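Local coordinates for ribonucleoside-diphosphate reductase subunit beta (PDB 6ZJK), which forms the diiron R2 subunit of a ribonucleotide reductase, which makes deoxyribonucleotides from ribonucleoside diphosphates, and probably generates the radical that starts this reaction, at residues 202-207 with 239-244; 138-143 with 232-237; 193-198 with 269-274. All blocks are in the same frame, centred on the assembly; numbering follows the deposited sequence.

How the contacts relate
Contacts 1 and 2 build the diiron centre of an all-helical subunit, and contact 3 packs farther out. Contacts 1 and 2, with centres about 13 Å apart, each hold one iron(III) ion. They use successive parts of helix 225-255, and a single water binds both metals, which lie 3.3 Å apart as measured from FE of chain G to FE of chain H. Contact 3 carries no metal. It shares helix 190-220 with contact 1, whose centre is again about 13 Å away, and the two touch directly: Ile202 packs on Met271 and Met272, and Ile206 on Met272. Contacts 2 and 3 lie on opposite sides of the chain's centre, with nearest atoms about 14 Å apart.

Contact 1: residues 202-207 with 239-244; sequences ILEGIY and VTHLVL. With FE (Fe (III) ion), chain G.
Gly205 and Leu242 mark the closest backbone approach, with their CA atoms 6.4 Å apart. Helices 202-207 and 239-244 run in roughly opposed directions, at 133°, and their axes come within 9.3 Å. The first of them widens into a pi-type turn at 203-207. Glycine suits this crossing, since the Leu242 methyl CD1 rests at 3.5 Å against the bare CA of Gly205. Leu242 reaches it with chi1 at -134°, away from a staggered value, and the same methyl also lies beside Glu204 CB.

The polar half of the contact is built on iron. Glu204 OE2 binds the metal at 2.1 Å, and His241 ND1 binds it at 2.4 Å. Both side chains start with CG anti to the carbonyl carbon; beyond CG the glutamate runs out extended, and the two side chains cross at about a right angle. OE2 lies at the edge of the imidazole, in its plane, with the carboxylate turned 31° from the ring. Its approach to ND1 is not a hydrogen bond, because both atoms are ligands of the same ion. The second oxygen, Glu204 OE1, lies 3.2 Å from His241 CB. On the far side of the ring, NE2 is hydrogen-bonded to Gln136, which, with the metal bond, probably helps hold the rotation of the imidazole.

A water at 2.2 Å from this iron, with Glu137 and Glu238, completes its ligands. Four protein ligands of this kind, one imidazole nitrogen and oxygens from three carboxylates, make a hard, probably anionic site suited to ferric iron. The metal would offset much of the carboxylate charge buried here, and its bonds, rather than hydrogen bonds, tie the two segments together.

Contact 2: residues 138-143 with 232-237; sequences EIHAQS and KYINRD. With FE (Fe (III) ion), chain H.
His140 and Asp237 supply the one hydrogen bond between the segments. The ring nitrogen NE2 donates to Asp237 OD2 at 2.9 Å, with an N-H...O angle of 149°. The acceptor uses its anti lone pair and is tilted somewhat out of the ring plane. Both residues have CG anti to the carbonyl carbon, which sends imidazole and carboxylate into the space between the helices. Asp237 OD2 also accepts a hydrogen bond from Trp71.

Metal binding takes the other ring nitrogen. His140 ND1 coordinates iron at 2.4 Å, and a water bound to the same ion lies at the ring's edge; Glu137 and Asp107 are further ligands. Histidine suits this place because its two nitrogens can serve a metal and a carboxylate at once. Iron, His140, Asp237 and Trp71 thus form a continuous chain, consistent with the radical-transfer route of class I R2 proteins.

The apolar contacts belong to Ile234. Its methyl CG2 stands over the centre of the imidazole, 3.7 Å from the centroid and only 5° off the normal, a CH-pi contact that covers one face of the ring, whose orientation is set by the metal and Asp237. CG2 reaches the ring because it is anti to the backbone N, while CG1 carries CD1 the other way, to 3.8 Å from Ser143 OG. A beta-branched residue therefore serves two neighbours.

These groups are buried between helices 124-151 and 225-255, which run nearly antiparallel here at 162°. Helix 190-220 meets Ile234 through Phe212. The outer side of 138-143 faces the second subunit, where Glu138 forms a salt bridge with Arg49 of that subunit.

Contact 3: residues 193-198 with 269-274; sequences FLRAIM and RQMMRM
In the helical bundle of the R2 fold, helix 262-287 packs against the early part of helix 190-220, and a methionine pair makes much of this join. Segments 193-198 and 269-274 cross at 43°, and long side chains span the gap between them.

Met271 does most of the reaching. With CG anti to the carbonyl carbon and a bend at chi3 (59°), its thioether arrives beside the backbone of the other helix: methyl CE lies 3.7 Å from Arg195 O, and SD is 4.3 Å from Arg195 CB. On the next turn, Met198 CG packs against the same sulfur, Met271 SD, at 4.2 Å. The end of Met198 passes farther across, its methyl CE coming to 4.3 Å from Met272 CB. Met272 leans onto helix 296-313, touching Ser307, Arg310 and Leu311, while Phe268 adds an aromatic neighbour to Met198.

Arg273 NE donates to Gln270 OE1 at 2.8 Å, arriving from above the carbonyl plane, and Arg273 also forms a salt bridge with Glu277. These bonds stay within one helix and do not cross the contact. A long, weak ion pair between Arg195 and Glu267 does link the two helices.

No hydrogen bond joins the two segments, so between them the contact rests mainly on apolar packing, at a partly buried edge. Methionine fits such a join: it is unbranched, flexible and polarisable, able to bridge helices whose axes stay 10.8 Å apart at their closest.

Contact 1: residues 202-207 with 239-244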
loop_
_atom_site.group_PDB
_atom_site.type_symbol
_atom_site.label_atom_id
_atom_site.label_comp_id
_atom_site.label_asym_id
_atom_site.label_seq_id
_atom_site.Cartn_x
_atom_site.Cartn_y
_atom_site.Cartn_z
ATOM N N ILE A 202 11.441 1.983 -16.684
ATOM C CA ILE A 202 12.798 1.532 -16.911
ATOM C C ILE A 202 13.305 0.688 -15.748
ATOM O O ILE A 202 13.750 -0.380 -15.946
ATOM C CB ILE A 202 13.723 2.702 -17.158
ATOM C CG1 ILE A 202 13.460 3.276 -18.528
ATOM C CG2 ILE A 202 15.154 2.267 -17.042
ATOM C CD1 ILE A 202 13.949 4.663 -18.706
ATOM N N LEU A 203 13.110 1.182 -14.545
ATOM C CA LEU A 203 13.533 0.513 -13.328
ATOM C C LEU A 203 13.054 -0.890 -13.240
ATOM O O LEU A 203 13.800 -1.754 -13.061
ATOM C CB LEU A 203 13.136 1.309 -12.117
ATOM C CG LEU A 203 13.395 0.729 -10.726
ATOM C CD1 LEU A 203 13.393 1.807 -9.698
ATOM C CD2 LEU A 203 12.497 -0.379 -10.325
ATOM N N GLU A 204 11.796 -1.101 -13.477
ATOM C CA GLU A 204 11.190 -2.396 -13.417
ATOM C C GLU A 204 11.422 -3.304 -14.577
ATOM O O GLU A 204 11.530 -4.462 -14.411
ATOM C CB GLU A 204 9.713 -2.171 -13.280
ATOM C CG GLU A 204 9.435 -1.253 -12.112
ATOM C CD GLU A 204 8.111 -1.451 -11.444
ATOM O OE1 GLU A 204 7.139 -1.206 -12.113
ATOM O OE2 GLU A 204 8.073 -1.816 -10.265
ATOM N N GLY A 205 11.446 -2.759 -15.771
ATOM C CA GLY A 205 11.616 -3.574 -16.954
ATOM C C GLY A 205 13.047 -3.807 -17.366
ATOM O O GLY A 205 13.293 -4.629 -18.255
ATOM N N ILE A 206 14.003 -3.104 -16.750
ATOM C CA ILE A 206 15.410 -3.243 -17.133
ATOM C C ILE A 206 16.289 -3.594 -15.928
ATOM O O ILE A 206 16.966 -4.629 -15.935
ATOM C CB ILE A 206 15.923 -1.970 -17.818
ATOM C CG1 ILE A 206 15.094 -1.675 -19.085
ATOM C CG2 ILE A 206 17.419 -2.118 -18.178
ATOM C CD1 ILE A 206 15.180 -2.760 -20.152
ATOM N N TYR A 207 16.280 -2.752 -14.883
ATOM C CA TYR A 207 17.225 -2.954 -13.779
ATOM C C TYR A 207 16.939 -4.262 -13.052
ATOM O O TYR A 207 17.856 -5.044 -12.798
ATOM C CB TYR A 207 17.195 -1.778 -12.789
ATOM C CG TYR A 207 17.481 -0.414 -13.400
ATOM C CD1 TYR A 207 18.203 -0.291 -14.579
ATOM C CD2 TYR A 207 17.005 0.751 -12.802
ATOM C CE1 TYR A 207 18.452 0.957 -15.144
ATOM C CE2 TYR A 207 17.250 2.003 -13.360
ATOM C CZ TYR A 207 17.971 2.097 -14.532
ATOM O OH TYR A 207 18.227 3.330 -15.101
ATOM N N VAL A 239 6.191 -8.559 -13.627
ATOM C CA VAL A 239 5.482 -8.583 -14.868
ATOM C C VAL A 239 4.213 -7.756 -14.808
ATOM O O VAL A 239 3.980 -7.000 -15.666
ATOM C CB VAL A 239 5.157 -9.990 -15.288
ATOM C CG1 VAL A 239 4.202 -9.956 -16.437
ATOM C CG2 VAL A 239 6.429 -10.655 -15.708
ATOM N N THR A 240 3.465 -7.871 -13.726
ATOM C CA THR A 240 2.267 -7.122 -13.495
ATOM C C THR A 240 2.561 -5.669 -13.314
ATOM O O THR A 240 1.824 -4.871 -13.741
ATOM C CB THR A 240 1.425 -7.694 -12.353
ATOM O OG1 THR A 240 2.013 -7.428 -11.094
ATOM C CG2 THR A 240 1.300 -9.108 -12.481
ATOM N N HIS A 241 3.691 -5.316 -12.741
ATOM C CA HIS A 241 4.015 -3.904 -12.560
ATOM C C HIS A 241 4.360 -3.253 -13.891
ATOM O O HIS A 241 4.153 -2.116 -14.091
ATOM C CB HIS A 241 5.151 -3.661 -11.584
ATOM C CG HIS A 241 4.924 -4.193 -10.201
ATOM N ND1 HIS A 241 5.798 -3.962 -9.180
ATOM C CD2 HIS A 241 3.922 -4.920 -9.675
ATOM C CE1 HIS A 241 5.359 -4.549 -8.095
ATOM N NE2 HIS A 241 4.238 -5.162 -8.375
ATOM N N LEU A 242 4.936 -4.027 -14.768
ATOM C CA LEU A 242 5.302 -3.604 -16.083
ATOM C C LEU A 242 4.057 -3.295 -16.888
ATOM O O LEU A 242 3.923 -2.269 -17.378
ATOM C CB LEU A 242 6.011 -4.746 -16.736
ATOM C CG LEU A 242 7.275 -4.533 -17.467
ATOM C CD1 LEU A 242 8.135 -3.565 -16.741
ATOM C CD2 LEU A 242 7.949 -5.864 -17.636
ATOM N N VAL A 243 3.152 -4.228 -16.985
ATOM C CA VAL A 243 1.947 -4.010 -17.708
ATOM C C VAL A 243 1.118 -2.886 -17.150
ATOM O O VAL A 243 0.495 -2.202 -17.866
ATOM C CB VAL A 243 1.109 -5.228 -17.804
ATOM C CG1 VAL A 243 -0.060 -4.920 -18.672
ATOM C CG2 VAL A 243 1.893 -6.336 -18.422
ATOM N N LEU A 244 1.134 -2.698 -15.852
ATOM C CA LEU A 244 0.428 -1.564 -15.253
ATOM C C LEU A 244 0.972 -0.244 -15.787
ATOM O O LEU A 244 0.212 0.596 -16.289
ATOM C CB LEU A 244 0.519 -1.618 -13.722
ATOM C CG LEU A 244 -0.067 -0.475 -12.871
ATOM C CD1 LEU A 244 -1.535 -0.260 -13.196
ATOM C CD2 LEU A 244 0.083 -0.768 -11.398
HETATM FE FE FE G . 8.157 -3.580 -9.055
HETATM O O HOH W 1 8.350 -5.649 -8.464
#

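Contact 2: residues 138-143 with 232-237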
loop_
_atom_site.group_PDB
_atom_site.type_symbol
_atom_site.label_atom_id
_atom_site.label_comp_id
_atom_site.label_asym_id
_atom_site.label_seq_id
_atom_site.Cartn_x
_atom_site.Cartn_y
_atom_site.Cartn_z
ATOM N N GLU A 138 7.022 -3.580 -0.674
ATOM C CA GLU A 138 7.410 -3.806 0.716
ATOM C C GLU A 138 7.710 -5.278 0.973
ATOM O O GLU A 138 8.640 -5.612 1.724
ATOM C CB GLU A 138 6.333 -3.304 1.678
ATOM C CG GLU A 138 6.067 -1.801 1.637
ATOM C CD GLU A 138 7.117 -0.976 2.358
ATOM O OE1 GLU A 138 8.115 -1.545 2.854
ATOM O OE2 GLU A 138 6.937 0.259 2.449
ATOM N N ILE A 139 6.924 -6.173 0.375
ATOM C CA ILE A 139 7.183 -7.602 0.540
ATOM C C ILE A 139 8.508 -8.007 -0.115
ATOM O O ILE A 139 9.246 -8.856 0.416
ATOM C CB ILE A 139 5.984 -8.413 0.027
ATOM C CG1 ILE A 139 4.795 -8.181 0.976
ATOM C CG2 ILE A 139 6.298 -9.898 -0.067
ATOM C CD1 ILE A 139 3.658 -9.147 0.752
ATOM N N HIS A 140 8.863 -7.348 -1.184
ATOM C CA HIS A 140 10.084 -7.643 -1.909
ATOM C C HIS A 140 11.267 -7.270 -1.059
ATOM O O HIS A 140 12.136 -8.023 -0.870
ATOM C CB HIS A 140 10.132 -6.946 -3.266
ATOM C CG HIS A 140 9.134 -7.474 -4.251
ATOM N ND1 HIS A 140 8.788 -6.809 -5.403
ATOM C CD2 HIS A 140 8.365 -8.572 -4.207
ATOM C CE1 HIS A 140 7.859 -7.499 -6.013
ATOM N NE2 HIS A 140 7.589 -8.568 -5.313
ATOM N N ALA A 141 11.220 -6.089 -0.535
ATOM C CA ALA A 141 12.301 -5.592 0.304
ATOM C C ALA A 141 12.501 -6.474 1.527
ATOM O O ALA A 141 13.642 -6.720 1.949
ATOM C CB ALA A 141 12.027 -4.143 0.706
ATOM N N GLN A 142 11.449 -7.012 2.104
ATOM C CA GLN A 142 11.534 -7.862 3.266
ATOM C C GLN A 142 12.099 -9.202 2.975
ATOM O O GLN A 142 12.746 -9.777 3.788
ATOM C CB GLN A 142 10.175 -8.062 3.906
ATOM C CG GLN A 142 10.197 -8.728 5.246
ATOM C CD GLN A 142 9.818 -10.131 5.181
ATOM O OE1 GLN A 142 9.027 -10.516 4.397
ATOM N NE2 GLN A 142 10.374 -10.901 6.005
ATOM N N SER A 143 11.783 -9.710 1.810
ATOM C CA SER A 143 12.358 -10.940 1.276
ATOM C C SER A 143 13.877 -10.933 1.372
ATOM O O SER A 143 14.490 -12.008 1.454
ATOM C CB SER A 143 11.926 -11.173 -0.182
ATOM O OG SER A 143 12.610 -10.311 -1.086
ATOM N N LYS A 232 11.867 -15.851 -8.450
ATOM C CA LYS A 232 10.786 -16.135 -9.393
ATOM C C LYS A 232 9.477 -15.493 -8.945
ATOM O O LYS A 232 8.687 -15.032 -9.780
ATOM C CB LYS A 232 10.594 -17.642 -9.566
ATOM C CG LYS A 232 11.725 -18.346 -10.309
ATOM C CD LYS A 232 11.488 -19.843 -10.291
ATOM C CE LYS A 232 12.597 -20.595 -10.982
ATOM N NZ LYS A 232 12.315 -22.059 -11.077
ATOM N N TYR A 233 9.212 -15.474 -7.631
ATOM C CA TYR A 233 7.987 -14.833 -7.164
ATOM C C TYR A 233 8.038 -13.329 -7.380
ATOM O O TYR A 233 7.044 -12.715 -7.801
ATOM C CB TYR A 233 7.744 -15.162 -5.684
ATOM C CG TYR A 233 7.119 -16.513 -5.470
ATOM C CD1 TYR A 233 5.730 -16.678 -5.557
ATOM C CD2 TYR A 233 7.898 -17.624 -5.198
ATOM C CE1 TYR A 233 5.147 -17.913 -5.366
ATOM C CE2 TYR A 233 7.323 -18.869 -4.995
ATOM C CZ TYR A 233 5.943 -19.005 -5.072
ATOM O OH TYR A 233 5.365 -20.242 -4.880
ATOM N N ILE A 234 9.189 -12.762 -7.180
ATOM C CA ILE A 234 9.359 -11.360 -7.379
ATOM C C ILE A 234 9.197 -11.035 -8.862
ATOM O O ILE A 234 8.636 -10.068 -9.190
ATOM C CB ILE A 234 10.721 -10.896 -6.921
ATOM C CG1 ILE A 234 10.935 -11.185 -5.433
ATOM C CG2 ILE A 234 10.906 -9.436 -7.137
ATOM C CD1 ILE A 234 12.121 -10.480 -4.876
ATOM N N ASN A 235 9.751 -11.876 -9.718
ATOM C CA ASN A 235 9.692 -11.734 -11.167
ATOM C C ASN A 235 8.210 -11.732 -11.569
ATOM O O ASN A 235 7.816 -10.880 -12.216
ATOM C CB ASN A 235 10.438 -12.875 -11.829
ATOM C CG ASN A 235 10.861 -12.586 -13.265
ATOM O OD1 ASN A 235 10.367 -11.715 -13.925
ATOM N ND2 ASN A 235 11.812 -13.337 -13.703
ATOM N N ARG A 236 7.446 -12.702 -11.119
ATOM C CA ARG A 236 6.034 -12.748 -11.349
ATOM C C ARG A 236 5.315 -11.425 -11.020
ATOM O O ARG A 236 4.661 -10.891 -11.859
ATOM C CB ARG A 236 5.424 -13.896 -10.648
ATOM C CG ARG A 236 3.981 -14.097 -10.988
ATOM C CD ARG A 236 3.432 -15.328 -10.368
ATOM N NE ARG A 236 3.245 -15.223 -8.939
ATOM C CZ ARG A 236 2.706 -16.166 -8.213
ATOM N NH1 ARG A 236 2.295 -17.233 -8.767
ATOM N NH2 ARG A 236 2.567 -16.045 -6.939
ATOM N N ASP A 237 5.540 -10.852 -9.858
ATOM C CA ASP A 237 4.961 -9.606 -9.525
ATOM C C ASP A 237 5.462 -8.539 -10.484
ATOM O O ASP A 237 4.732 -7.756 -10.921
ATOM C CB ASP A 237 5.297 -9.142 -8.094
ATOM C CG ASP A 237 4.620 -9.945 -6.985
ATOM O OD1 ASP A 237 3.732 -10.729 -7.171
ATOM O OD2 ASP A 237 5.046 -9.789 -5.872
HETATM FE FE FE H . 9.801 -5.061 -6.627
HETATM O O HOH W 1 8.350 -5.649 -8.464
#

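Contact 3: residues 193-198 with 269-274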
loop_
_atom_site.group_PDB
_atom_site.type_symbol
_atom_site.label_atom_id
_atom_site.label_comp_id
_atom_site.label_asym_id
_atom_site.label_seq_id
_atom_site.Cartn_x
_atom_site.Cartn_y
_atom_site.Cartn_z
ATOM N N PHE A 193 6.655 14.937 -13.991
ATOM C CA PHE A 193 5.779 13.833 -13.662
ATOM C C PHE A 193 5.903 12.721 -14.679
ATOM O O PHE A 193 6.037 11.588 -14.303
ATOM C CB PHE A 193 4.347 14.342 -13.515
ATOM C CG PHE A 193 3.336 13.280 -13.252
ATOM C CD1 PHE A 193 3.184 12.748 -12.010
ATOM C CD2 PHE A 193 2.516 12.853 -14.246
ATOM C CE1 PHE A 193 2.248 11.774 -11.769
ATOM C CE2 PHE A 193 1.584 11.876 -14.024
ATOM C CZ PHE A 193 1.445 11.340 -12.779
ATOM N N LEU A 194 5.895 13.054 -15.961
ATOM C CA LEU A 194 6.008 12.066 -17.020
ATOM C C LEU A 194 7.383 11.423 -17.106
ATOM O O LEU A 194 7.499 10.278 -17.431
ATOM C CB LEU A 194 5.625 12.653 -18.356
ATOM C CG LEU A 194 4.185 13.101 -18.540
ATOM C CD1 LEU A 194 4.015 13.813 -19.856
ATOM C CD2 LEU A 194 3.220 11.949 -18.434
ATOM N N ARG A 195 8.425 12.179 -16.800
ATOM C CA ARG A 195 9.769 11.633 -16.796
ATOM C C ARG A 195 9.875 10.632 -15.634
ATOM O O ARG A 195 10.457 9.599 -15.766
ATOM C CB ARG A 195 10.817 12.731 -16.717
ATOM C CG ARG A 195 10.931 13.589 -17.954
ATOM C CD ARG A 195 12.190 14.437 -17.966
ATOM N NE ARG A 195 11.934 15.790 -17.506
ATOM C CZ ARG A 195 11.651 16.809 -18.305
ATOM N NH1 ARG A 195 11.587 16.638 -19.605
ATOM N NH2 ARG A 195 11.415 18.001 -17.806
ATOM N N ALA A 196 9.197 10.895 -14.546
ATOM C CA ALA A 196 9.217 9.968 -13.451
ATOM C C ALA A 196 8.470 8.690 -13.768
ATOM O O ALA A 196 8.805 7.659 -13.281
ATOM C CB ALA A 196 8.665 10.587 -12.224
ATOM N N ILE A 197 7.459 8.775 -14.604
ATOM C CA ILE A 197 6.705 7.618 -14.950
ATOM C C ILE A 197 7.551 6.735 -15.810
ATOM O O ILE A 197 7.573 5.583 -15.658
ATOM C CB ILE A 197 5.409 7.983 -15.696
ATOM C CG1 ILE A 197 4.478 8.803 -14.823
ATOM C CG2 ILE A 197 4.726 6.752 -16.206
ATOM C CD1 ILE A 197 3.791 8.068 -13.748
ATOM N N MET A 198 8.288 7.327 -16.708
ATOM C CA MET A 198 9.150 6.587 -17.592
ATOM C C MET A 198 10.302 5.975 -16.795
ATOM O O MET A 198 10.690 4.902 -17.042
ATOM C CB MET A 198 9.572 7.486 -18.768
ATOM C CG MET A 198 10.356 6.877 -19.891
ATOM S SD MET A 198 9.736 5.514 -20.774
ATOM C CE MET A 198 11.185 4.888 -21.506
ATOM N N ARG A 269 13.006 7.875 -25.253
ATOM C CA ARG A 269 13.920 6.937 -25.899
ATOM C C ARG A 269 15.345 7.091 -25.373
ATOM O O ARG A 269 16.070 6.098 -25.237
ATOM C CB ARG A 269 13.861 7.085 -27.422
ATOM C CG ARG A 269 12.599 6.448 -28.022
ATOM C CD ARG A 269 12.500 6.545 -29.532
ATOM N NE ARG A 269 13.090 5.416 -30.230
ATOM C CZ ARG A 269 14.302 5.414 -30.779
ATOM N NH1 ARG A 269 15.070 6.493 -30.727
ATOM N NH2 ARG A 269 14.742 4.331 -31.381
ATOM N N GLN A 270 15.746 8.303 -25.075
ATOM C CA GLN A 270 17.064 8.560 -24.570
ATOM C C GLN A 270 17.236 8.164 -23.121
ATOM O O GLN A 270 18.316 7.841 -22.708
ATOM C CB GLN A 270 17.441 10.006 -24.721
ATOM C CG GLN A 270 17.695 10.404 -26.149
ATOM C CD GLN A 270 18.719 9.564 -26.857
ATOM O OE1 GLN A 270 19.855 9.557 -26.488
ATOM N NE2 GLN A 270 18.315 8.896 -27.909
ATOM N N MET A 271 16.149 8.166 -22.360
ATOM C CA MET A 271 16.151 7.766 -20.982
ATOM C C MET A 271 16.408 6.309 -20.985
ATOM O O MET A 271 17.158 5.841 -20.221
ATOM C CB MET A 271 14.810 8.055 -20.324
ATOM C CG MET A 271 14.545 9.512 -20.035
ATOM S SD MET A 271 13.171 9.866 -18.958
ATOM C CE MET A 271 13.626 8.995 -17.513
ATOM N N MET A 272 15.777 5.580 -21.850
ATOM C CA MET A 272 16.014 4.194 -21.932
ATOM C C MET A 272 17.458 3.888 -22.369
ATOM O O MET A 272 18.018 2.949 -21.920
ATOM C CB MET A 272 15.018 3.618 -22.872
ATOM C CG MET A 272 15.120 2.177 -23.154
ATOM S SD MET A 272 14.845 1.075 -21.792
ATOM C CE MET A 272 13.108 0.840 -21.737
ATOM N N ARG A 273 18.014 4.678 -23.285
ATOM C CA ARG A 273 19.377 4.510 -23.752
ATOM C C ARG A 273 20.346 4.637 -22.592
ATOM O O ARG A 273 21.177 3.836 -22.431
ATOM C CB ARG A 273 19.722 5.503 -24.857
ATOM C CG ARG A 273 21.024 5.198 -25.585
ATOM C CD ARG A 273 21.506 6.278 -26.511
ATOM N NE ARG A 273 21.678 7.513 -25.779
ATOM C CZ ARG A 273 22.798 7.855 -25.185
ATOM N NH1 ARG A 273 23.833 7.061 -25.294
ATOM N NH2 ARG A 273 22.901 8.968 -24.491
ATOM N N MET A 274 20.195 5.668 -21.796
ATOM C CA MET A 274 21.129 5.792 -20.720
ATOM C C MET A 274 20.919 4.723 -19.690
ATOM O O MET A 274 21.828 4.069 -19.289
ATOM C CB MET A 274 20.919 7.097 -20.026
ATOM C CG MET A 274 21.280 8.330 -20.798
ATOM S SD MET A 274 23.047 8.620 -20.935
ATOM C CE MET A 274 23.037 10.081 -21.946
#